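Local coordinates for putative rhamnosidase (Streptomyces avermitilis, PDB 3W5N), which hydrolyses terminal non-reducing alpha-L-rhamnose residues from substrates such as citrus flavonoids and gum arabic, at residues A[638-643]-A[693-698]; A[746-751]-A[894-899]; A[849-854]-A[914-919]. All coordinates share one frame; numbering follows the deposited sequence.

Contact 1: A[638-643]-A[693-698]. With RAM (alpha-L-rhamnopyranose), chain C.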
loop_
_atom_site.group_PDB
_atom_site.type_symbol
_atom_site.label_atom_id
_atom_site.label_comp_id
_atom_site.label_asym_id
_atom_site.label_seq_id
_atom_site.Cartn_x
_atom_site.Cartn_y
_atom_site.Cartn_z
ATOM N N LEU A 638 -6.180 0.935 3.637
ATOM C CA LEU A 638 -6.204 -0.362 4.289
ATOM C C LEU A 638 -6.134 -1.492 3.267
ATOM O O LEU A 638 -6.459 -1.292 2.107
ATOM C CB LEU A 638 -7.473 -0.482 5.144
ATOM C CG LEU A 638 -7.713 0.665 6.138
ATOM C CD1 LEU A 638 -9.075 0.458 6.776
ATOM C CD2 LEU A 638 -6.643 0.722 7.210
ATOM N N GLY A 639 -5.719 -2.680 3.709
ATOM C CA GLY A 639 -5.621 -3.842 2.806
ATOM C C GLY A 639 -6.977 -4.506 2.564
ATOM O O GLY A 639 -7.245 -5.615 3.066
ATOM N N TRP A 640 -7.831 -3.820 1.808
ATOM C CA TRP A 640 -9.213 -4.249 1.584
ATOM C C TRP A 640 -9.277 -5.492 0.715
ATOM O O TRP A 640 -8.772 -5.505 -0.399
ATOM C CB TRP A 640 -10.034 -3.125 0.951
ATOM C CG TRP A 640 -10.578 -2.184 1.965
ATOM C CD1 TRP A 640 -10.046 -0.983 2.346
ATOM C CD2 TRP A 640 -11.777 -2.353 2.729
ATOM N NE1 TRP A 640 -10.848 -0.386 3.289
ATOM C CE2 TRP A 640 -11.908 -1.212 3.558
ATOM C CE3 TRP A 640 -12.754 -3.359 2.797
ATOM C CZ2 TRP A 640 -12.984 -1.050 4.448
ATOM C CZ3 TRP A 640 -13.810 -3.207 3.677
ATOM C CH2 TRP A 640 -13.924 -2.058 4.488
ATOM N N THR A 641 -9.881 -6.544 1.265
ATOM C CA THR A 641 -9.910 -7.835 0.589
ATOM C C THR A 641 -10.732 -7.803 -0.708
ATOM O O THR A 641 -10.310 -8.317 -1.730
ATOM C CB THR A 641 -10.462 -8.921 1.530
ATOM O OG1 THR A 641 -11.742 -8.502 2.043
ATOM C CG2 THR A 641 -9.521 -9.156 2.684
ATOM N N GLY A 642 -11.911 -7.196 -0.665
ATOM C CA GLY A 642 -12.744 -7.105 -1.852
ATOM C C GLY A 642 -12.054 -6.478 -3.044
ATOM O O GLY A 642 -12.133 -7.001 -4.173
ATOM N N ASP A 643 -11.386 -5.346 -2.806
ATOM C CA ASP A 643 -10.793 -4.578 -3.898
ATOM C C ASP A 643 -9.701 -5.390 -4.578
ATOM O O ASP A 643 -9.608 -5.403 -5.796
ATOM C CB ASP A 643 -10.192 -3.257 -3.384
ATOM C CG ASP A 643 -11.202 -2.403 -2.628
ATOM O OD1 ASP A 643 -11.939 -2.947 -1.777
ATOM O OD2 ASP A 643 -11.255 -1.168 -2.890
ATOM N N ALA A 693 -18.916 -12.177 1.963
ATOM C CA ALA A 693 -18.864 -12.678 0.586
ATOM C C ALA A 693 -18.308 -11.650 -0.379
ATOM O O ALA A 693 -18.769 -10.513 -0.399
ATOM C CB ALA A 693 -20.264 -13.083 0.127
ATOM N N GLY A 694 -17.338 -12.060 -1.199
ATOM C CA GLY A 694 -16.688 -11.172 -2.175
ATOM C C GLY A 694 -15.499 -10.428 -1.581
ATOM O O GLY A 694 -14.711 -9.835 -2.308
ATOM N N TRP A 695 -15.402 -10.436 -0.259
ATOM C CA TRP A 695 -14.327 -9.754 0.453
ATOM C C TRP A 695 -13.392 -10.849 0.998
ATOM O O TRP A 695 -12.349 -11.090 0.407
ATOM C CB TRP A 695 -14.884 -8.773 1.526
ATOM C CG TRP A 695 -15.058 -7.370 0.946
ATOM C CD1 TRP A 695 -14.319 -6.265 1.260
ATOM C CD2 TRP A 695 -15.976 -6.958 -0.080
ATOM N NE1 TRP A 695 -14.728 -5.188 0.514
ATOM C CE2 TRP A 695 -15.740 -5.589 -0.325
ATOM C CE3 TRP A 695 -17.002 -7.607 -0.793
ATOM C CZ2 TRP A 695 -16.469 -4.861 -1.270
ATOM C CZ3 TRP A 695 -17.731 -6.879 -1.736
ATOM C CH2 TRP A 695 -17.458 -5.521 -1.964
ATOM N N GLY A 696 -13.808 -11.560 2.041
ATOM C CA GLY A 696 -13.001 -12.638 2.630
ATOM C C GLY A 696 -12.574 -13.662 1.585
ATOM O O GLY A 696 -11.494 -14.293 1.708
ATOM N N ASP A 697 -13.388 -13.818 0.537
ATOM C CA ASP A 697 -13.062 -14.751 -0.538
ATOM C C ASP A 697 -11.739 -14.455 -1.254
ATOM O O ASP A 697 -11.248 -15.294 -2.008
ATOM C CB ASP A 697 -14.204 -14.848 -1.533
ATOM C CG ASP A 697 -15.445 -15.409 -0.894
ATOM O OD1 ASP A 697 -15.461 -16.637 -0.612
ATOM O OD2 ASP A 697 -16.373 -14.608 -0.636
ATOM N N ALA A 698 -11.158 -13.277 -1.008
ATOM C CA ALA A 698 -9.840 -12.994 -1.558
ATOM C C ALA A 698 -8.810 -14.041 -1.128
ATOM O O ALA A 698 -7.842 -14.282 -1.845
ATOM C CB ALA A 698 -9.376 -11.588 -1.190
HETATM C C1 RAM C . -14.554 1.462 1.131
HETATM C C2 RAM C . -13.124 0.972 0.842
HETATM C C3 RAM C . -13.104 -0.190 -0.179
HETATM C C4 RAM C . -14.362 -1.077 -0.203
HETATM C C5 RAM C . -15.055 -0.954 1.125
HETATM C C6 RAM C . -16.271 -1.888 1.114
HETATM O O1 RAM C . -14.616 2.190 2.363
HETATM O O2 RAM C . -12.323 2.115 0.442
HETATM O O3 RAM C . -13.034 0.305 -1.508
HETATM O O4 RAM C . -14.068 -2.472 -0.440
HETATM O O5 RAM C . -15.487 0.398 1.270
#
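Trp640 and Trp695 meet rim to rim, CE3 of the former 3.5 Å from NE1 of the latter; with the ring planes at 88°, neither indole covers the other's face. CG of Trp640 is anti to its carbonyl carbon (chi1 -85°), which carries the indole to the bound alpha-L-rhamnopyranose, and one ring face is turned to the sugar, whose C5 lies 3.5 Å above the Trp640 ring plane. A hydrogen bond from Trp640 NE1 to Glu636, the inferred proton donor, fixes the indole's rotation. Thr641 follows, its OG1 3.2 Å from CB of Trp695, although its hydrogen bond goes to the backbone O of Asp680. Gly642 lies over the face of the second indole: its CA sits 3.5 Å from the centroid of the Trp695 five-membered ring and 2° off the normal, a CH-pi contact. A CB there would run into that ring, so the bare backbone is what lets the indole lie flat on the helix start. Asp643 then receives the sugar with both oxygens, OD1 from O4 at 2.6 Å and OD2 from O3 at 2.7 Å. Rhamnose O4 also accepts from Trp695 NE1 at 3.0 Å, at the indole edge and in its plane, so both segments share one hydroxyl of the binding site. Thr641, opening helix 641-654, and Ala698, opening helix 698-710, both rest on Trp664 of helix 658-671.

Contact 2: A[746-751]-A[894-899]. With RAM (alpha-L-rhamnopyranose), chain C.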
loop_
_atom_site.group_PDB
_atom_site.type_symbol
_atom_site.label_atom_id
_atom_site.label_comp_id
_atom_site.label_asym_id
_atom_site.label_seq_id
_atom_site.Cartn_x
_atom_site.Cartn_y
_atom_site.Cartn_z
ATOM N N ASP A 746 -22.580 -5.801 -4.290
ATOM C CA ASP A 746 -21.983 -5.248 -5.496
ATOM C C ASP A 746 -21.743 -3.748 -5.294
ATOM O O ASP A 746 -22.392 -2.890 -5.920
ATOM C CB ASP A 746 -22.847 -5.525 -6.732
ATOM C CG ASP A 746 -22.135 -5.201 -8.033
ATOM O OD1 ASP A 746 -20.883 -5.365 -8.120
ATOM O OD2 ASP A 746 -22.830 -4.798 -8.994
ATOM N N TRP A 747 -20.795 -3.470 -4.393
ATOM C CA TRP A 747 -20.459 -2.122 -3.918
ATOM C C TRP A 747 -20.396 -1.102 -5.030
ATOM O O TRP A 747 -19.727 -1.314 -6.055
ATOM C CB TRP A 747 -19.110 -2.185 -3.213
ATOM C CG TRP A 747 -18.733 -1.010 -2.327
ATOM C CD1 TRP A 747 -17.668 -0.170 -2.499
ATOM C CD2 TRP A 747 -19.374 -0.606 -1.105
ATOM N NE1 TRP A 747 -17.607 0.739 -1.458
ATOM C CE2 TRP A 747 -18.649 0.501 -0.598
ATOM C CE3 TRP A 747 -20.489 -1.070 -0.387
ATOM C CZ2 TRP A 747 -18.995 1.134 0.596
ATOM C CZ3 TRP A 747 -20.836 -0.437 0.789
ATOM C CH2 TRP A 747 -20.091 0.662 1.271
ATOM N N LEU A 748 -21.092 0.024 -4.819
ATOM C CA LEU A 748 -21.026 1.169 -5.742
ATOM C C LEU A 748 -21.517 0.887 -7.166
ATOM O O LEU A 748 -21.048 1.485 -8.125
ATOM C CB LEU A 748 -19.617 1.814 -5.737
ATOM C CG LEU A 748 -19.204 2.395 -4.372
ATOM C CD1 LEU A 748 -17.745 2.846 -4.364
ATOM C CD2 LEU A 748 -20.097 3.563 -3.974
ATOM N N ASN A 749 -22.471 -0.029 -7.289
ATOM C CA ASN A 749 -23.211 -0.207 -8.534
ATOM C C ASN A 749 -23.990 1.077 -8.942
ATOM O O ASN A 749 -24.118 2.006 -8.149
ATOM C CB ASN A 749 -24.154 -1.403 -8.387
ATOM C CG ASN A 749 -25.174 -1.213 -7.290
ATOM O OD1 ASN A 749 -26.185 -0.536 -7.491
ATOM N ND2 ASN A 749 -24.928 -1.816 -6.123
ATOM N N VAL A 750 -24.517 1.118 -10.158
ATOM C CA VAL A 750 -25.198 2.332 -10.642
ATOM C C VAL A 750 -26.699 2.101 -10.542
ATOM O O VAL A 750 -27.319 1.691 -11.519
ATOM C CB VAL A 750 -24.780 2.700 -12.084
ATOM C CG1 VAL A 750 -25.385 4.044 -12.503
ATOM C CG2 VAL A 750 -23.262 2.775 -12.191
ATOM N N SER A 751 -27.253 2.334 -9.346
ATOM C CA SER A 751 -28.686 2.154 -9.081
ATOM C C SER A 751 -29.208 0.819 -9.638
ATOM O O SER A 751 -30.219 0.769 -10.360
ATOM C CB SER A 751 -29.492 3.345 -9.634
ATOM O OG SER A 751 -30.875 3.191 -9.370
ATOM N N TRP A 894 -11.215 5.910 -10.644
ATOM C CA TRP A 894 -11.885 6.514 -9.491
ATOM C C TRP A 894 -12.668 5.483 -8.683
ATOM O O TRP A 894 -13.064 4.432 -9.208
ATOM C CB TRP A 894 -12.851 7.625 -9.944
ATOM C CG TRP A 894 -12.256 8.742 -10.744
ATOM C CD1 TRP A 894 -10.947 9.131 -10.820
ATOM C CD2 TRP A 894 -12.998 9.672 -11.541
ATOM N NE1 TRP A 894 -10.829 10.249 -11.646
ATOM C CE2 TRP A 894 -12.079 10.595 -12.088
ATOM C CE3 TRP A 894 -14.362 9.804 -11.849
ATOM C CZ2 TRP A 894 -12.482 11.641 -12.944
ATOM C CZ3 TRP A 894 -14.760 10.866 -12.686
ATOM C CH2 TRP A 894 -13.822 11.750 -13.220
ATOM N N GLU A 895 -12.942 5.791 -7.421
ATOM C CA GLU A 895 -13.719 4.900 -6.565
ATOM C C GLU A 895 -15.154 4.721 -7.095
ATOM O O GLU A 895 -15.732 3.621 -7.002
ATOM C CB GLU A 895 -13.743 5.445 -5.141
ATOM C CG GLU A 895 -14.485 4.597 -4.112
ATOM C CD GLU A 895 -14.359 5.173 -2.702
ATOM O OE1 GLU A 895 -14.128 6.406 -2.569
ATOM O OE2 GLU A 895 -14.484 4.394 -1.728
ATOM N N ARG A 896 -15.715 5.799 -7.650
ATOM C CA ARG A 896 -17.124 5.794 -8.105
ATOM C C ARG A 896 -17.178 6.062 -9.593
ATOM O O ARG A 896 -16.314 6.738 -10.131
ATOM C CB ARG A 896 -17.924 6.899 -7.394
ATOM C CG ARG A 896 -17.999 6.773 -5.883
ATOM C CD ARG A 896 -18.617 8.039 -5.308
ATOM N NE ARG A 896 -18.771 7.981 -3.862
ATOM C CZ ARG A 896 -19.870 7.564 -3.241
ATOM N NH1 ARG A 896 -20.941 7.167 -3.935
ATOM N NH2 ARG A 896 -19.916 7.561 -1.915
ATOM N N TRP A 897 -18.212 5.560 -10.271
ATOM C CA TRP A 897 -18.395 5.890 -11.672
ATOM C C TRP A 897 -18.617 7.409 -11.847
ATOM O O TRP A 897 -18.263 7.983 -12.880
ATOM C CB TRP A 897 -19.573 5.088 -12.237
ATOM C CG TRP A 897 -19.312 3.589 -12.284
ATOM C CD1 TRP A 897 -19.887 2.637 -11.489
ATOM C CD2 TRP A 897 -18.408 2.893 -13.159
ATOM N NE1 TRP A 897 -19.410 1.382 -11.831
ATOM C CE2 TRP A 897 -18.509 1.513 -12.853
ATOM C CE3 TRP A 897 -17.542 3.299 -14.187
ATOM C CZ2 TRP A 897 -17.756 0.534 -13.521
ATOM C CZ3 TRP A 897 -16.790 2.314 -14.867
ATOM C CH2 TRP A 897 -16.909 0.946 -14.512
ATOM N N ASP A 898 -19.154 8.043 -10.804
ATOM C CA ASP A 898 -19.418 9.487 -10.818
ATOM C C ASP A 898 -18.658 10.255 -9.731
ATOM O O ASP A 898 -19.219 11.172 -9.125
ATOM C CB ASP A 898 -20.910 9.738 -10.622
ATOM C CG ASP A 898 -21.438 9.138 -9.336
ATOM O OD1 ASP A 898 -20.765 8.272 -8.730
ATOM O OD2 ASP A 898 -22.536 9.530 -8.915
ATOM N N SER A 899 -17.394 9.912 -9.480
ATOM C CA SER A 899 -16.620 10.690 -8.494
ATOM C C SER A 899 -16.639 12.201 -8.823
ATOM O O SER A 899 -16.661 13.033 -7.931
ATOM C CB SER A 899 -15.194 10.157 -8.350
ATOM O OG SER A 899 -15.227 8.879 -7.719
HETATM C C1 RAM C . -14.554 1.462 1.131
HETATM C C2 RAM C . -13.124 0.972 0.842
HETATM C C3 RAM C . -13.104 -0.190 -0.179
HETATM C C4 RAM C . -14.362 -1.077 -0.203
HETATM C C5 RAM C . -15.055 -0.954 1.125
HETATM C C6 RAM C . -16.271 -1.888 1.114
HETATM O O1 RAM C . -14.616 2.190 2.363
HETATM O O2 RAM C . -12.323 2.115 0.442
HETATM O O3 RAM C . -13.034 0.305 -1.508
HETATM O O4 RAM C . -14.068 -2.472 -0.440
HETATM O O5 RAM C . -15.487 0.398 1.270
HETATM O O HOH W 1 -15.105 1.902 -1.551
HETATM O O HOH W 2 -20.136 4.270 -8.563
#
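Leu748 and Val750 pack on Glu895, Arg896 and Trp897 in a loop-to-loop contact beside the sugar site of the six-hairpin, (alpha/alpha)6-barrel glycosidase domain. It is held by apolar touching and bridging water: no direct hydrogen bond joins the segments, which bury 254 Å² between them. A type II turn from Asp746 to Asn749, its Asp746 O gripped by both N and ND2 of Asn749, presents Leu748. That residue's branches divide: CD1 lies 3.4 Å from Glu895 O, a buried oxygen with no polar partner in the model, while CD2 sits 3.7 Å above the Arg896 guanidinium plane, towards its rim. Arg896 NE bonds instead to Met911 O. Val750 CG2 is anti to the carbonyl carbon and thereby reaches Trp897 CD1 at 3.4 Å. Water 2 spans the backbones, donating to Leu748 O at 3.0 Å and accepting from Trp897 N.

Nearer the sugar, rhamnose C6 stands 3.8 Å above the centre of the Trp747 ring. A leucine in place of Trp747 would probably deprive water 1 of its indole N-H donor and the sugar's methyl of a flat face. Glu895, the inferred proton acceptor, is positioned through OE1 by a salt bridge to Arg634 and by Ser913 N. Water 1 accepts from Trp747 NE1 at 2.8 Å and donates to Glu895 OE2 at 2.6 Å. Its place is consistent with that of the attacking water in an inverting glycosidase: its oxygen is 2.8 Å from rhamnose C1.

Contact 3: A[849-854]-A[914-919]. With RAM (alpha-L-rhamnopyranose), chain C.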
loop_
_atom_site.group_PDB
_atom_site.type_symbol
_atom_site.label_atom_id
_atom_site.label_comp_id
_atom_site.label_asym_id
_atom_site.label_seq_id
_atom_site.Cartn_x
_atom_site.Cartn_y
_atom_site.Cartn_z
ATOM N N THR A 849 -22.849 -2.139 -13.334
ATOM C CA THR A 849 -22.189 -3.018 -12.372
ATOM C C THR A 849 -21.329 -2.249 -11.361
ATOM O O THR A 849 -20.730 -1.242 -11.718
ATOM C CB THR A 849 -21.302 -4.047 -13.109
ATOM O OG1 THR A 849 -20.451 -3.382 -14.051
ATOM C CG2 THR A 849 -22.178 -5.031 -13.877
ATOM N N GLY A 850 -21.273 -2.752 -10.129
ATOM C CA GLY A 850 -20.365 -2.262 -9.071
ATOM C C GLY A 850 -19.056 -3.053 -8.980
ATOM O O GLY A 850 -18.615 -3.622 -9.965
ATOM N N PHE A 851 -18.461 -3.110 -7.786
ATOM C CA PHE A 851 -17.119 -3.712 -7.598
ATOM C C PHE A 851 -17.030 -5.182 -8.003
ATOM O O PHE A 851 -16.018 -5.614 -8.564
ATOM C CB PHE A 851 -16.665 -3.589 -6.134
ATOM C CG PHE A 851 -16.006 -2.268 -5.795
ATOM C CD1 PHE A 851 -16.305 -1.103 -6.493
ATOM C CD2 PHE A 851 -15.106 -2.193 -4.732
ATOM C CE1 PHE A 851 -15.685 0.109 -6.167
ATOM C CE2 PHE A 851 -14.493 -0.981 -4.390
ATOM C CZ PHE A 851 -14.794 0.172 -5.100
ATOM N N LEU A 852 -18.095 -5.931 -7.743
ATOM C CA LEU A 852 -18.067 -7.380 -7.931
ATOM C C LEU A 852 -18.423 -7.805 -9.359
ATOM O O LEU A 852 -17.863 -8.781 -9.878
ATOM C CB LEU A 852 -18.963 -8.073 -6.909
ATOM C CG LEU A 852 -18.590 -7.987 -5.426
ATOM C CD1 LEU A 852 -19.559 -8.851 -4.635
ATOM C CD2 LEU A 852 -17.145 -8.430 -5.184
ATOM N N GLY A 853 -19.372 -7.092 -9.962
ATOM C CA GLY A 853 -19.793 -7.336 -11.344
ATOM C C GLY A 853 -18.814 -6.860 -12.387
ATOM O O GLY A 853 -18.630 -7.516 -13.407
ATOM N N THR A 854 -18.174 -5.714 -12.153
ATOM C CA THR A 854 -17.355 -5.100 -13.196
ATOM C C THR A 854 -16.206 -5.956 -13.766
ATOM O O THR A 854 -16.014 -5.981 -14.983
ATOM C CB THR A 854 -16.867 -3.686 -12.783
ATOM O OG1 THR A 854 -18.026 -2.874 -12.528
ATOM C CG2 THR A 854 -16.008 -3.044 -13.904
ATOM N N PHE A 914 -10.311 9.357 -5.809
ATOM C CA PHE A 914 -9.980 9.399 -7.226
ATOM C C PHE A 914 -8.837 8.450 -7.591
ATOM O O PHE A 914 -8.203 8.610 -8.628
ATOM C CB PHE A 914 -9.658 10.832 -7.655
ATOM C CG PHE A 914 -10.821 11.769 -7.489
ATOM C CD1 PHE A 914 -11.057 12.402 -6.270
ATOM C CD2 PHE A 914 -11.712 11.970 -8.536
ATOM C CE1 PHE A 914 -12.143 13.260 -6.116
ATOM C CE2 PHE A 914 -12.810 12.808 -8.380
ATOM C CZ PHE A 914 -13.017 13.452 -7.178
ATOM N N ASN A 915 -8.601 7.442 -6.754
ATOM C CA ASN A 915 -7.494 6.498 -6.994
ATOM C C ASN A 915 -7.758 5.138 -6.308
ATOM O O ASN A 915 -7.048 4.753 -5.396
ATOM C CB ASN A 915 -6.157 7.135 -6.553
ATOM C CG ASN A 915 -4.937 6.474 -7.186
ATOM O OD1 ASN A 915 -5.048 5.485 -7.911
ATOM N ND2 ASN A 915 -3.759 7.043 -6.925
ATOM N N HIS A 916 -8.796 4.439 -6.775
ATOM C CA HIS A 916 -9.152 3.068 -6.367
ATOM C C HIS A 916 -8.916 2.193 -7.598
ATOM O O HIS A 916 -9.348 2.576 -8.716
ATOM C CB HIS A 916 -10.646 2.986 -6.047
ATOM C CG HIS A 916 -10.987 3.065 -4.586
ATOM N ND1 HIS A 916 -10.816 4.213 -3.837
ATOM C CD2 HIS A 916 -11.563 2.159 -3.761
ATOM C CE1 HIS A 916 -11.233 3.996 -2.600
ATOM N NE2 HIS A 916 -11.688 2.755 -2.525
ATOM N N TYR A 917 -8.260 1.037 -7.453
ATOM C CA TYR A 917 -8.011 0.219 -8.658
ATOM C C TYR A 917 -9.157 -0.691 -9.133
ATOM O O TYR A 917 -9.089 -1.233 -10.248
ATOM C CB TYR A 917 -6.693 -0.592 -8.595
ATOM C CG TYR A 917 -6.448 -1.382 -7.330
ATOM C CD1 TYR A 917 -7.428 -2.231 -6.782
ATOM C CD2 TYR A 917 -5.212 -1.300 -6.689
ATOM C CE1 TYR A 917 -7.175 -2.960 -5.616
ATOM C CE2 TYR A 917 -4.950 -2.026 -5.528
ATOM C CZ TYR A 917 -5.933 -2.839 -4.989
ATOM O OH TYR A 917 -5.654 -3.537 -3.835
ATOM N N ALA A 918 -10.210 -0.818 -8.326
ATOM C CA ALA A 918 -11.296 -1.783 -8.594
ATOM C C ALA A 918 -11.850 -1.772 -10.030
ATOM O O ALA A 918 -11.954 -2.836 -10.670
ATOM C CB ALA A 918 -12.419 -1.637 -7.569
ATOM N N TYR A 919 -12.182 -0.584 -10.552
ATOM C CA TYR A 919 -12.754 -0.484 -11.895
ATOM C C TYR A 919 -11.715 -0.604 -13.017
ATOM O O TYR A 919 -12.058 -0.711 -14.207
ATOM C CB TYR A 919 -13.585 0.808 -12.019
ATOM C CG TYR A 919 -14.825 0.754 -11.153
ATOM C CD1 TYR A 919 -15.502 -0.448 -10.974
ATOM C CD2 TYR A 919 -15.338 1.897 -10.523
ATOM C CE1 TYR A 919 -16.638 -0.534 -10.192
ATOM C CE2 TYR A 919 -16.486 1.820 -9.736
ATOM C CZ TYR A 919 -17.131 0.599 -9.583
ATOM O OH TYR A 919 -18.272 0.484 -8.826
HETATM C C1 RAM C . -14.554 1.462 1.131
HETATM C C2 RAM C . -13.124 0.972 0.842
HETATM C C3 RAM C . -13.104 -0.190 -0.179
HETATM C C4 RAM C . -14.362 -1.077 -0.203
HETATM C C5 RAM C . -15.055 -0.954 1.125
HETATM C C6 RAM C . -16.271 -1.888 1.114
HETATM O O1 RAM C . -14.616 2.190 2.363
HETATM O O2 RAM C . -12.323 2.115 0.442
HETATM O O3 RAM C . -13.034 0.305 -1.508
HETATM O O4 RAM C . -14.068 -2.472 -0.440
HETATM O O5 RAM C . -15.487 0.398 1.270
#
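Gly850 O is gripped twice by Thr854, through the backbone N and through OG1 at 2.7 Å. The hydroxyl reaches back one helical turn because OG1 is anti to the carbonyl carbon and beside the backbone N (chi1 -59°). Thr849 OG1 donates in turn to Thr854 OG1 at 2.9 Å, and this chain of bonds fixes the surface that meets Tyr919: Thr854 OG1 is 3.6 Å from CE1 of that ring, and the two side chains cross at about a right angle.

Phe851 occupies the middle of the contact. It presents its edge to the face of Tyr919 in a T-shaped pair, with centroids 5.2 Å apart and planes at 87°, while Ala918 CB covers one Phe851 face. That methyl lies 3.7 Å from the Phe851 centroid and only 5° off the normal, so the CH-pi contact is centred. The far rim of Phe851 faces the ligand, CE2 being 3.5 Å from rhamnose O3.

His916 stands beside this rim. Its ND1 is bonded to Ser913 OG, which sets the ring's orientation and leaves NE2 to the sugar. NE2 donates to both rhamnose O2, at 3.1 Å, and rhamnose O3, at 3.0 Å. A buried aromatic layer thus backs a histidine that recognises two adjacent hydroxyls, as befits the wall of a glycosidase sugar-binding site.

From the N terminus, contact 1 comes first: it closes the loop between residues 643 and 693, joining the start of helix 641-654 to the lead-in of helix 698-710, before either other contact opens. Contacts 2 and 3 then cross, since their segments alternate as 746-751, 849-854, 894-899 and 914-919. Their centres lie about 7 Å apart, and Trp747 O with Phe851 N, and Asp746 OD2 with Gly850 N, probably form hydrogen bonds between them. Contact 1 meets contact 2 where Trp695 packs on Trp747, and contact 3 where Asp643 touches His916 and Phe851. All three thus gather inter-helix loops and the start of helix 641-654 around one rhamnose.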